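Local coordinates for protein methionine gamma-lyase (Trichomonas vaginalis, PDB 1E5E) that is a PLP-dependent enzyme of the Cys/Met metabolism family, built from four protein chains, with binding pockets completed by a neighbouring subunit, at residues F35-C40 / G53-R58; V181-T186 / F198-V203; S268-K273 / L374-E379. One frame throughout, in Å; residues are numbered along the deposited sequence.

Interaction 1 of 3, residues F35-C40 / G53-R58. With PPJ (N-(hydroxy{3-hydroxy-2-methyl-5-[(phosphonooxy)methyl]pyridin-4-yl}methyl)norvaline), chain G.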
loop_
_atom_site.group_PDB
_atom_site.type_symbol
_atom_site.label_atom_id
_atom_site.label_comp_id
_atom_site.label_asym_id
_atom_site.label_seq_id
_atom_site.Cartn_x
_atom_site.Cartn_y
_atom_site.Cartn_z
ATOM N N PHE A 35 4.936 -3.095 -18.885
ATOM C CA PHE A 35 4.496 -4.441 -19.218
ATOM C C PHE A 35 5.422 -5.052 -20.242
ATOM O O PHE A 35 5.850 -4.427 -21.224
ATOM C CB PHE A 35 3.034 -4.343 -19.762
ATOM C CG PHE A 35 2.131 -3.888 -18.645
ATOM C CD1 PHE A 35 1.972 -2.541 -18.344
ATOM C CD2 PHE A 35 1.455 -4.830 -17.890
ATOM C CE1 PHE A 35 1.156 -2.168 -17.295
ATOM C CE2 PHE A 35 0.621 -4.433 -16.846
ATOM C CZ PHE A 35 0.471 -3.081 -16.521
ATOM N N VAL A 36 5.767 -6.296 -20.080
ATOM C CA VAL A 36 6.715 -6.990 -20.953
ATOM C C VAL A 36 6.073 -7.574 -22.183
ATOM O O VAL A 36 5.141 -8.348 -22.032
ATOM C CB VAL A 36 7.373 -8.118 -20.114
ATOM C CG1 VAL A 36 8.316 -8.969 -20.953
ATOM C CG2 VAL A 36 8.058 -7.532 -18.880
ATOM N N PHE A 37 6.614 -7.304 -23.350
ATOM C CA PHE A 37 6.066 -7.881 -24.571
ATOM C C PHE A 37 6.668 -9.253 -24.791
ATOM O O PHE A 37 7.861 -9.430 -24.572
ATOM C CB PHE A 37 6.395 -7.005 -25.772
ATOM C CG PHE A 37 5.850 -5.608 -25.673
ATOM C CD1 PHE A 37 4.525 -5.367 -25.364
ATOM C CD2 PHE A 37 6.711 -4.541 -25.837
ATOM C CE1 PHE A 37 4.037 -4.071 -25.269
ATOM C CE2 PHE A 37 6.220 -3.234 -25.775
ATOM C CZ PHE A 37 4.880 -3.007 -25.492
ATOM N N ASP A 38 5.868 -10.207 -25.247
ATOM C CA ASP A 38 6.370 -11.519 -25.676
ATOM C C ASP A 38 7.342 -11.396 -26.846
ATOM O O ASP A 38 8.282 -12.194 -26.929
ATOM C CB ASP A 38 5.174 -12.368 -26.151
ATOM C CG ASP A 38 4.302 -12.673 -24.935
ATOM O OD1 ASP A 38 4.824 -12.781 -23.804
ATOM O OD2 ASP A 38 3.078 -12.803 -25.114
ATOM N N ASN A 39 7.135 -10.431 -27.732
ATOM C CA ASN A 39 8.043 -10.251 -28.869
ATOM C C ASN A 39 7.839 -8.850 -29.439
ATOM O O ASN A 39 6.832 -8.223 -29.037
ATOM C CB ASN A 39 7.790 -11.361 -29.894
ATOM C CG ASN A 39 6.339 -11.389 -30.331
ATOM O OD1 ASN A 39 5.882 -10.441 -30.960
ATOM N ND2 ASN A 39 5.629 -12.413 -29.951
ATOM N N CYS A 40 8.731 -8.343 -30.283
ATOM C CA CYS A 40 8.565 -6.998 -30.809
ATOM C C CYS A 40 7.300 -6.775 -31.603
ATOM O O CYS A 40 6.756 -5.658 -31.567
ATOM C CB CYS A 40 9.710 -6.594 -31.756
ATOM S SG CYS A 40 11.290 -6.568 -30.916
ATOM N N GLY A 53 -3.983 -5.971 -24.939
ATOM C CA GLY A 53 -2.910 -6.185 -23.983
ATOM C C GLY A 53 -2.359 -4.826 -23.526
ATOM O O GLY A 53 -2.571 -3.826 -24.186
ATOM N N TYR A 54 -1.506 -4.829 -22.512
ATOM C CA TYR A 54 -0.979 -3.643 -21.863
ATOM C C TYR A 54 0.438 -3.304 -22.282
ATOM O O TYR A 54 1.194 -4.071 -22.913
ATOM C CB TYR A 54 -1.079 -3.772 -20.326
ATOM C CG TYR A 54 -2.541 -3.821 -19.904
ATOM C CD1 TYR A 54 -3.209 -2.630 -19.640
ATOM C CD2 TYR A 54 -3.261 -4.999 -19.822
ATOM C CE1 TYR A 54 -4.547 -2.598 -19.302
ATOM C CE2 TYR A 54 -4.604 -5.000 -19.444
ATOM C CZ TYR A 54 -5.229 -3.794 -19.186
ATOM O OH TYR A 54 -6.575 -3.765 -18.884
ATOM N N ILE A 55 0.775 -2.047 -22.027
ATOM C CA ILE A 55 2.050 -1.455 -22.438
ATOM C C ILE A 55 2.753 -0.697 -21.340
ATOM O O ILE A 55 3.945 -0.855 -21.096
ATOM C CB ILE A 55 1.788 -0.351 -23.528
ATOM C CG1 ILE A 55 1.076 -0.942 -24.733
ATOM C CG2 ILE A 55 3.127 0.270 -23.936
ATOM C CD1 ILE A 55 0.722 0.005 -25.877
ATOM N N TYR A 56 2.017 0.253 -20.773
ATOM C CA TYR A 56 2.608 1.220 -19.837
ATOM C C TYR A 56 1.471 1.851 -19.039
ATOM O O TYR A 56 0.439 2.192 -19.645
ATOM C CB TYR A 56 3.334 2.301 -20.637
ATOM C CG TYR A 56 4.135 3.313 -19.841
ATOM C CD1 TYR A 56 5.303 2.931 -19.175
ATOM C CD2 TYR A 56 3.732 4.644 -19.765
ATOM C CE1 TYR A 56 6.076 3.851 -18.479
ATOM C CE2 TYR A 56 4.474 5.565 -19.048
ATOM C CZ TYR A 56 5.655 5.165 -18.426
ATOM O OH TYR A 56 6.430 6.123 -17.801
ATOM N N THR A 57 1.626 1.999 -17.736
ATOM C CA THR A 57 0.539 2.501 -16.881
ATOM C C THR A 57 -0.040 3.864 -17.163
ATOM O O THR A 57 -1.254 4.046 -16.923
ATOM C CB THR A 57 0.966 2.313 -15.395
ATOM O OG1 THR A 57 0.999 0.872 -15.248
ATOM C CG2 THR A 57 0.015 2.945 -14.389
ATOM N N ARG A 58 0.657 4.794 -17.797
ATOM C CA ARG A 58 0.077 6.066 -18.227
ATOM C C ARG A 58 -0.964 5.734 -19.311
ATOM O O ARG A 58 -1.941 6.470 -19.395
ATOM C CB ARG A 58 1.053 7.106 -18.781
ATOM C CG ARG A 58 0.378 8.393 -19.351
ATOM C CD ARG A 58 1.226 9.688 -19.199
ATOM N NE ARG A 58 2.628 9.347 -19.555
ATOM C CZ ARG A 58 3.021 9.076 -20.790
ATOM N NH1 ARG A 58 2.171 9.148 -21.810
ATOM N NH2 ARG A 58 4.276 8.723 -20.998
HETATM N N1 PPJ G . 10.281 12.607 -20.182
HETATM C C2 PPJ G . 11.069 11.612 -20.629
HETATM C C6 PPJ G . 8.984 12.306 -19.850
HETATM C C2A PPJ G . 12.398 11.869 -21.080
HETATM C C3 PPJ G . 10.519 10.326 -20.769
HETATM O O3 PPJ G . 11.414 9.473 -21.234
HETATM C C4 PPJ G . 9.266 9.940 -20.228
HETATM C C4A PPJ G . 9.033 8.512 -19.993
HETATM C C5 PPJ G . 8.439 10.994 -19.858
HETATM N N PPJ G . 9.083 7.877 -21.248
HETATM C C5A PPJ G . 7.045 10.923 -19.468
HETATM O OP4 PPJ G . 7.102 10.563 -18.226
HETATM P P PPJ G . 5.859 9.608 -17.824
HETATM O OP1 PPJ G . 6.066 9.380 -16.271
HETATM O OP2 PPJ G . 5.844 8.325 -18.698
HETATM O OP3 PPJ G . 4.501 10.424 -18.065
HETATM C CA PPJ G . 8.933 6.523 -21.401
HETATM C CB PPJ G . 7.559 6.030 -21.490
HETATM C C PPJ G . 9.884 5.824 -22.189
HETATM C CG PPJ G . 6.700 6.390 -22.642
HETATM C CD PPJ G . 6.615 5.236 -23.540
HETATM O O PPJ G . 10.569 6.435 -23.112
HETATM O OXT PPJ G . 9.866 4.514 -22.345
HETATM O O HOH W 1 6.182 -2.014 -22.524
#
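Phe35 and Tyr54 join two loop segments in the N-terminal arm that helps form the pocket of a neighbouring subunit. Phe35 CG lies anti to the carbonyl carbon (chi1 -66°), and the ring reaches across to residues 54-57. Tyr54 CB sits over the centre of one ring face, 3.6 Å from the Phe35 centroid, a CH-pi contact. The two side chains point the same way, with their ring planes at 36°. Tyr54 OH itself bonds to Ser65 OG.

The backbones are held by Phe35 N, which donates to Ile55 O at 3.3 Å from above the carbonyl plane. One water donates to both Phe35 O (2.8 Å) and Ile55 O (2.9 Å). Farther on, the edge of the Phe37 ring meets a methyl, with CZ 4.0 Å from Ile55 CG2.

Beyond this packing the 53-58 segment reaches the ligand PPJ. Arg58 NH2 donates to OP2 of PPJ at 2.8 Å in a nearly straight bond (169°). Arg58 NE donates to OP3 of PPJ at 2.6 Å. Tyr56 OH also bonds OP2, at a doubtfully short length. Its ring carries PPJ CB over one face, toward the rim. Gly86 N and Ser206 OG of the second subunit bind the same ligand. This is the phosphate-binding side of an intersubunit pocket, as in PLP enzymes whose sites lie between subunits.

Interaction 2 of 3, residues V181-T186 / F198-V203; sequences VIADNT and FGVDVV. With PPJ (N-(hydroxy{3-hydroxy-2-methyl-5-[(phosphonooxy)methyl]pyridin-4-yl}methyl)norvaline), chain C.
Val200 is the bump and Ala183 the hollow where these two segments fit together. Val200 CG1 is anti to the backbone N (chi1 167°) and lies 3.7 Å from Ala183 CB. The same methyl packs 3.5 Å from Val181 O. Val200 CG2 leans toward Val181 CG1, and the two valines cross at about a right angle. On the other face of the sheet Ile182 and Val202 lie side by side, with Ile182 CG1 3.9 Å from Val202 CB. Cys170 of helix 166-174 touches Val181 and Val200, while Thr93 of helix 86-97 touches Ile182 and Val202. Just past the end of the first strand, Asn185 CB meets Val203 CG1 at 3.5 Å.

The strands run parallel. Ala183 N donates to Val202 O at 2.9 Å. Val181 O takes two donors, Asp201 N at 2.8 Å and Val202 N at 3.2 Å. Val181 N returns a nearly straight bond (174°) to Asp201 OD2, through its anti lone pair. His174 NE2 also bonds that oxygen.

At the strand end Asp184 OD1 accepts from Thr186 N in an Asx turn. With Asp184 OD2 2.6 Å from PPJ N1, the turn probably helps present the carboxylate to the ring nitrogen.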
loop_
_atom_site.group_PDB
_atom_site.type_symbol
_atom_site.label_atom_id
_atom_site.label_comp_id
_atom_site.label_asym_id
_atom_site.label_seq_id
_atom_site.Cartn_x
_atom_site.Cartn_y
_atom_site.Cartn_z
ATOM N N VAL A 181 -23.170 17.396 -23.948
ATOM C CA VAL A 181 -23.647 17.767 -22.617
ATOM C C VAL A 181 -22.845 16.935 -21.622
ATOM O O VAL A 181 -22.864 15.701 -21.683
ATOM C CB VAL A 181 -25.147 17.545 -22.434
ATOM C CG1 VAL A 181 -25.562 17.931 -21.011
ATOM C CG2 VAL A 181 -25.847 18.437 -23.481
ATOM N N ILE A 182 -22.261 17.580 -20.641
ATOM C CA ILE A 182 -21.396 16.935 -19.660
ATOM C C ILE A 182 -22.000 17.155 -18.282
ATOM O O ILE A 182 -22.220 18.329 -17.941
ATOM C CB ILE A 182 -19.958 17.491 -19.725
ATOM C CG1 ILE A 182 -19.327 17.284 -21.114
ATOM C CG2 ILE A 182 -19.094 16.836 -18.647
ATOM C CD1 ILE A 182 -17.955 17.929 -21.305
ATOM N N ALA A 183 -22.282 16.110 -17.529
ATOM C CA ALA A 183 -22.845 16.334 -16.176
ATOM C C ALA A 183 -21.850 15.892 -15.111
ATOM O O ALA A 183 -21.270 14.820 -15.338
ATOM C CB ALA A 183 -24.126 15.529 -16.059
ATOM N N ASP A 184 -21.593 16.687 -14.077
ATOM C CA ASP A 184 -20.707 16.229 -12.983
ATOM C C ASP A 184 -21.623 15.603 -11.938
ATOM O O ASP A 184 -22.412 16.266 -11.256
ATOM C CB ASP A 184 -19.824 17.354 -12.468
ATOM C CG ASP A 184 -18.972 16.978 -11.266
ATOM O OD1 ASP A 184 -19.228 15.947 -10.619
ATOM O OD2 ASP A 184 -18.089 17.790 -10.902
ATOM N N ASN A 185 -21.592 14.277 -11.851
ATOM C CA ASN A 185 -22.482 13.444 -11.059
ATOM C C ASN A 185 -21.914 13.031 -9.723
ATOM O O ASN A 185 -22.417 12.081 -9.116
ATOM C CB ASN A 185 -22.857 12.192 -11.891
ATOM C CG ASN A 185 -24.099 11.466 -11.405
ATOM O OD1 ASN A 185 -25.034 12.128 -10.918
ATOM N ND2 ASN A 185 -24.148 10.126 -11.459
ATOM N N THR A 186 -20.914 13.760 -9.242
ATOM C CA THR A 186 -20.247 13.480 -7.985
ATOM C C THR A 186 -21.181 13.444 -6.783
ATOM O O THR A 186 -21.127 12.505 -6.023
ATOM C CB THR A 186 -19.212 14.595 -7.695
ATOM O OG1 THR A 186 -18.231 14.648 -8.735
ATOM C CG2 THR A 186 -18.503 14.350 -6.369
ATOM N N PHE A 198 -31.055 10.680 -19.195
ATOM C CA PHE A 198 -31.667 11.935 -19.558
ATOM C C PHE A 198 -31.123 12.578 -20.824
ATOM O O PHE A 198 -31.605 13.674 -21.187
ATOM C CB PHE A 198 -31.571 12.923 -18.358
ATOM C CG PHE A 198 -32.269 12.239 -17.192
ATOM C CD1 PHE A 198 -33.630 12.281 -17.005
ATOM C CD2 PHE A 198 -31.501 11.521 -16.295
ATOM C CE1 PHE A 198 -34.215 11.619 -15.934
ATOM C CE2 PHE A 198 -32.071 10.863 -15.230
ATOM C CZ PHE A 198 -33.436 10.905 -15.037
ATOM N N GLY A 199 -30.175 11.935 -21.501
ATOM C CA GLY A 199 -29.607 12.401 -22.747
ATOM C C GLY A 199 -28.186 12.944 -22.566
ATOM O O GLY A 199 -27.597 13.477 -23.513
ATOM N N VAL A 200 -27.636 12.932 -21.351
ATOM C CA VAL A 200 -26.286 13.486 -21.113
ATOM C C VAL A 200 -25.250 12.715 -21.909
ATOM O O VAL A 200 -25.416 11.503 -22.034
ATOM C CB VAL A 200 -25.963 13.541 -19.609
ATOM C CG1 VAL A 200 -24.491 13.793 -19.293
ATOM C CG2 VAL A 200 -26.802 14.639 -18.955
ATOM N N ASP A 201 -24.182 13.318 -22.452
ATOM C CA ASP A 201 -23.256 12.516 -23.267
ATOM C C ASP A 201 -22.096 11.954 -22.432
ATOM O O ASP A 201 -21.576 10.884 -22.731
ATOM C CB ASP A 201 -22.713 13.512 -24.323
ATOM C CG ASP A 201 -23.842 13.984 -25.234
ATOM O OD1 ASP A 201 -24.388 13.075 -25.899
ATOM O OD2 ASP A 201 -24.202 15.180 -25.327
ATOM N N VAL A 202 -21.553 12.786 -21.548
ATOM C CA VAL A 202 -20.392 12.497 -20.740
ATOM C C VAL A 202 -20.717 12.773 -19.267
ATOM O O VAL A 202 -21.334 13.782 -18.928
ATOM C CB VAL A 202 -19.163 13.377 -21.090
ATOM C CG1 VAL A 202 -17.917 12.838 -20.408
ATOM C CG2 VAL A 202 -18.888 13.489 -22.583
ATOM N N VAL A 203 -20.326 11.854 -18.390
ATOM C CA VAL A 203 -20.554 11.983 -16.955
ATOM C C VAL A 203 -19.202 11.955 -16.265
ATOM O O VAL A 203 -18.372 11.064 -16.523
ATOM C CB VAL A 203 -21.438 10.835 -16.394
ATOM C CG1 VAL A 203 -21.591 10.951 -14.865
ATOM C CG2 VAL A 203 -22.810 10.804 -17.076
HETATM N N1 PPJ C . -16.391 17.975 -8.912
HETATM C C2 PPJ C . -17.098 18.187 -7.782
HETATM C C6 PPJ C . -15.035 18.105 -8.924
HETATM C C2A PPJ C . -18.465 18.504 -7.726
HETATM C C3 PPJ C . -16.339 18.362 -6.607
HETATM O O3 PPJ C . -17.034 18.703 -5.555
HETATM C C4 PPJ C . -14.943 18.285 -6.577
HETATM C C4A PPJ C . -14.279 18.487 -5.330
HETATM C C5 PPJ C . -14.234 18.218 -7.777
HETATM N N PPJ C . -14.803 19.195 -4.312
HETATM C C5A PPJ C . -12.827 17.964 -7.873
HETATM O OP4 PPJ C . -12.597 16.729 -7.572
HETATM P P PPJ C . -11.145 16.501 -6.958
HETATM O OP1 PPJ C . -11.035 14.923 -6.763
HETATM O OP2 PPJ C . -11.039 17.269 -5.605
HETATM O OP3 PPJ C . -10.001 17.003 -7.944
HETATM C CA PPJ C . -14.233 19.326 -3.081
HETATM C CB PPJ C . -12.802 19.620 -2.914
HETATM C C PPJ C . -15.029 20.078 -2.165
HETATM C CG PPJ C . -12.205 20.923 -3.303
HETATM C CD PPJ C . -12.010 21.725 -2.105
HETATM O O PPJ C . -16.118 20.593 -2.608
HETATM O OXT PPJ C . -14.959 19.872 -0.876
#

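Interaction 3 of 3, residues S268-K273 / L374-E379; sequences SENAMK and LSVGIE
The side-chain amide of Asn270 is the flat group that meets the other segment, and ND2 does the work at its edge. Gly377 O lies in the amide plane of Asn270 and meets ND2 with a lone pair, at 2.9 Å. Glu379 O receives the same nitrogen at 3.0 Å, but stands 36° out of the amide plane, and that bond is more bent. One NH2 group thus spans two backbone carbonyls of a turning chain. Asn270 CG is anti to the carbonyl carbon (chi1 -82°), which carries the amide across to the loop.

The helix 260-279 packs here on the C-terminal part of the fold, where strand 371-375 leaves a five-stranded mixed sheet and becomes loop. Val376, just past the strand, points its methyls at the helix. CG1 lies 3.5 Å from Asn270 CB and also approaches Ala271 N. CG2 rests 4.2 Å from Ala271 CB. Ile312 of the adjoining strand 311-316 packs on Val376 too.

The carboxylate of Glu379, the second flat group, is held from outside the two segments: OE1 by Ser344 OG of the same chain, OE2 by His14 NE2 of the fourth subunit.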
loop_
_atom_site.group_PDB
_atom_site.type_symbol
_atom_site.label_atom_id
_atom_site.label_comp_id
_atom_site.label_asym_id
_atom_site.label_seq_id
_atom_site.Cartn_x
_atom_site.Cartn_y
_atom_site.Cartn_z
ATOM N N SER A 268 -28.136 8.731 2.969
ATOM C CA SER A 268 -29.357 9.403 2.535
ATOM C C SER A 268 -30.415 9.398 3.649
ATOM O O SER A 268 -31.049 10.412 3.982
ATOM C CB SER A 268 -29.890 8.681 1.280
ATOM O OG SER A 268 -28.980 8.980 0.165
ATOM N N GLU A 269 -30.576 8.243 4.301
ATOM C CA GLU A 269 -31.507 8.061 5.385
ATOM C C GLU A 269 -31.120 8.968 6.561
ATOM O O GLU A 269 -31.997 9.691 7.040
ATOM C CB GLU A 269 -31.582 6.625 5.905
ATOM C CG GLU A 269 -32.146 5.667 4.901
ATOM C CD GLU A 269 -31.827 4.198 5.118
ATOM O OE1 GLU A 269 -32.392 3.362 4.362
ATOM O OE2 GLU A 269 -30.924 3.827 5.909
ATOM N N ASN A 270 -29.825 9.014 6.875
ATOM C CA ASN A 270 -29.369 9.899 7.918
ATOM C C ASN A 270 -29.617 11.366 7.557
ATOM O O ASN A 270 -30.008 12.175 8.403
ATOM C CB ASN A 270 -27.879 9.728 8.225
ATOM C CG ASN A 270 -27.526 8.591 9.143
ATOM O OD1 ASN A 270 -28.368 8.026 9.855
ATOM N ND2 ASN A 270 -26.227 8.278 9.179
ATOM N N ALA A 271 -29.309 11.707 6.318
ATOM C CA ALA A 271 -29.425 13.067 5.840
ATOM C C ALA A 271 -30.882 13.556 5.909
ATOM O O ALA A 271 -31.120 14.654 6.390
ATOM C CB ALA A 271 -28.923 13.238 4.393
ATOM N N MET A 272 -31.831 12.697 5.533
ATOM C CA MET A 272 -33.233 13.128 5.664
ATOM C C MET A 272 -33.486 13.484 7.131
ATOM O O MET A 272 -34.086 14.545 7.378
ATOM C CB MET A 272 -34.219 12.084 5.160
ATOM C CG MET A 272 -35.686 12.510 5.235
ATOM S SD MET A 272 -36.074 14.012 4.298
ATOM C CE MET A 272 -36.253 13.417 2.641
ATOM N N LYS A 273 -33.039 12.678 8.109
ATOM C CA LYS A 273 -33.327 13.012 9.498
ATOM C C LYS A 273 -32.634 14.301 9.932
ATOM O O LYS A 273 -33.260 15.145 10.583
ATOM C CB LYS A 273 -32.904 11.906 10.486
ATOM C CG LYS A 273 -33.698 10.627 10.269
ATOM C CD LYS A 273 -33.069 9.414 10.914
ATOM C CE LYS A 273 -33.977 8.180 10.680
ATOM N NZ LYS A 273 -33.235 7.006 11.236
ATOM N N LEU A 374 -22.866 20.565 4.332
ATOM C CA LEU A 374 -22.710 19.403 5.184
ATOM C C LEU A 374 -22.782 18.156 4.306
ATOM O O LEU A 374 -23.702 18.144 3.493
ATOM C CB LEU A 374 -23.810 19.332 6.239
ATOM C CG LEU A 374 -23.976 18.096 7.111
ATOM C CD1 LEU A 374 -22.814 17.899 8.090
ATOM C CD2 LEU A 374 -25.312 18.208 7.874
ATOM N N SER A 375 -21.947 17.164 4.599
ATOM C CA SER A 375 -21.967 15.914 3.895
ATOM C C SER A 375 -22.157 14.871 5.000
ATOM O O SER A 375 -21.335 14.899 5.898
ATOM C CB SER A 375 -20.629 15.577 3.182
ATOM O OG SER A 375 -20.863 14.412 2.374
ATOM N N VAL A 376 -23.300 14.229 5.049
ATOM C CA VAL A 376 -23.613 13.389 6.205
ATOM C C VAL A 376 -23.016 11.998 5.966
ATOM O O VAL A 376 -23.223 11.461 4.872
ATOM C CB VAL A 376 -25.144 13.274 6.339
ATOM C CG1 VAL A 376 -25.597 12.282 7.391
ATOM C CG2 VAL A 376 -25.719 14.662 6.647
ATOM N N GLY A 377 -22.446 11.403 6.984
ATOM C CA GLY A 377 -21.876 10.066 6.927
ATOM C C GLY A 377 -22.791 9.020 7.589
ATOM O O GLY A 377 -24.001 9.226 7.649
ATOM N N ILE A 378 -22.211 7.924 8.093
ATOM C CA ILE A 378 -22.975 6.815 8.613
ATOM C C ILE A 378 -22.935 6.647 10.131
ATOM O O ILE A 378 -23.300 5.590 10.661
ATOM C CB ILE A 378 -22.554 5.488 7.944
ATOM C CG1 ILE A 378 -21.048 5.270 8.238
ATOM C CG2 ILE A 378 -22.815 5.573 6.431
ATOM C CD1 ILE A 378 -20.508 4.081 7.438
ATOM N N GLU A 379 -22.651 7.709 10.842
ATOM C CA GLU A 379 -22.776 7.721 12.293
ATOM C C GLU A 379 -24.254 7.571 12.697
ATOM O O GLU A 379 -25.158 7.684 11.872
ATOM C CB GLU A 379 -22.298 9.068 12.858
ATOM C CG GLU A 379 -20.856 9.377 12.518
ATOM C CD GLU A 379 -20.618 10.299 11.356
ATOM O OE1 GLU A 379 -21.535 10.419 10.512
ATOM O OE2 GLU A 379 -19.502 10.887 11.231
#

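In the fold
The three contacts follow one another along the chain; none nests in or crosses another. Interaction 1 comes first and closes a short loop containing helix 40-47. Interaction 2 closes a connection without helix or strand and joins neighbouring strands of the seven-stranded sheet. Interaction 3 brings together parts with 100 residues between them, tying helix 260-279 to the end of strand 371-375 in the second sheet. Interactions 2 and 3 come within about 9 Å at their nearest atoms, while interactions 1 and 3 lie on opposite sides of the chain's centre. Interaction 1 reaches a pocket of the second subunit. Interaction 2 lines this chain's own pocket, where Tyr56 and Arg58 of the second subunit hold the ligand.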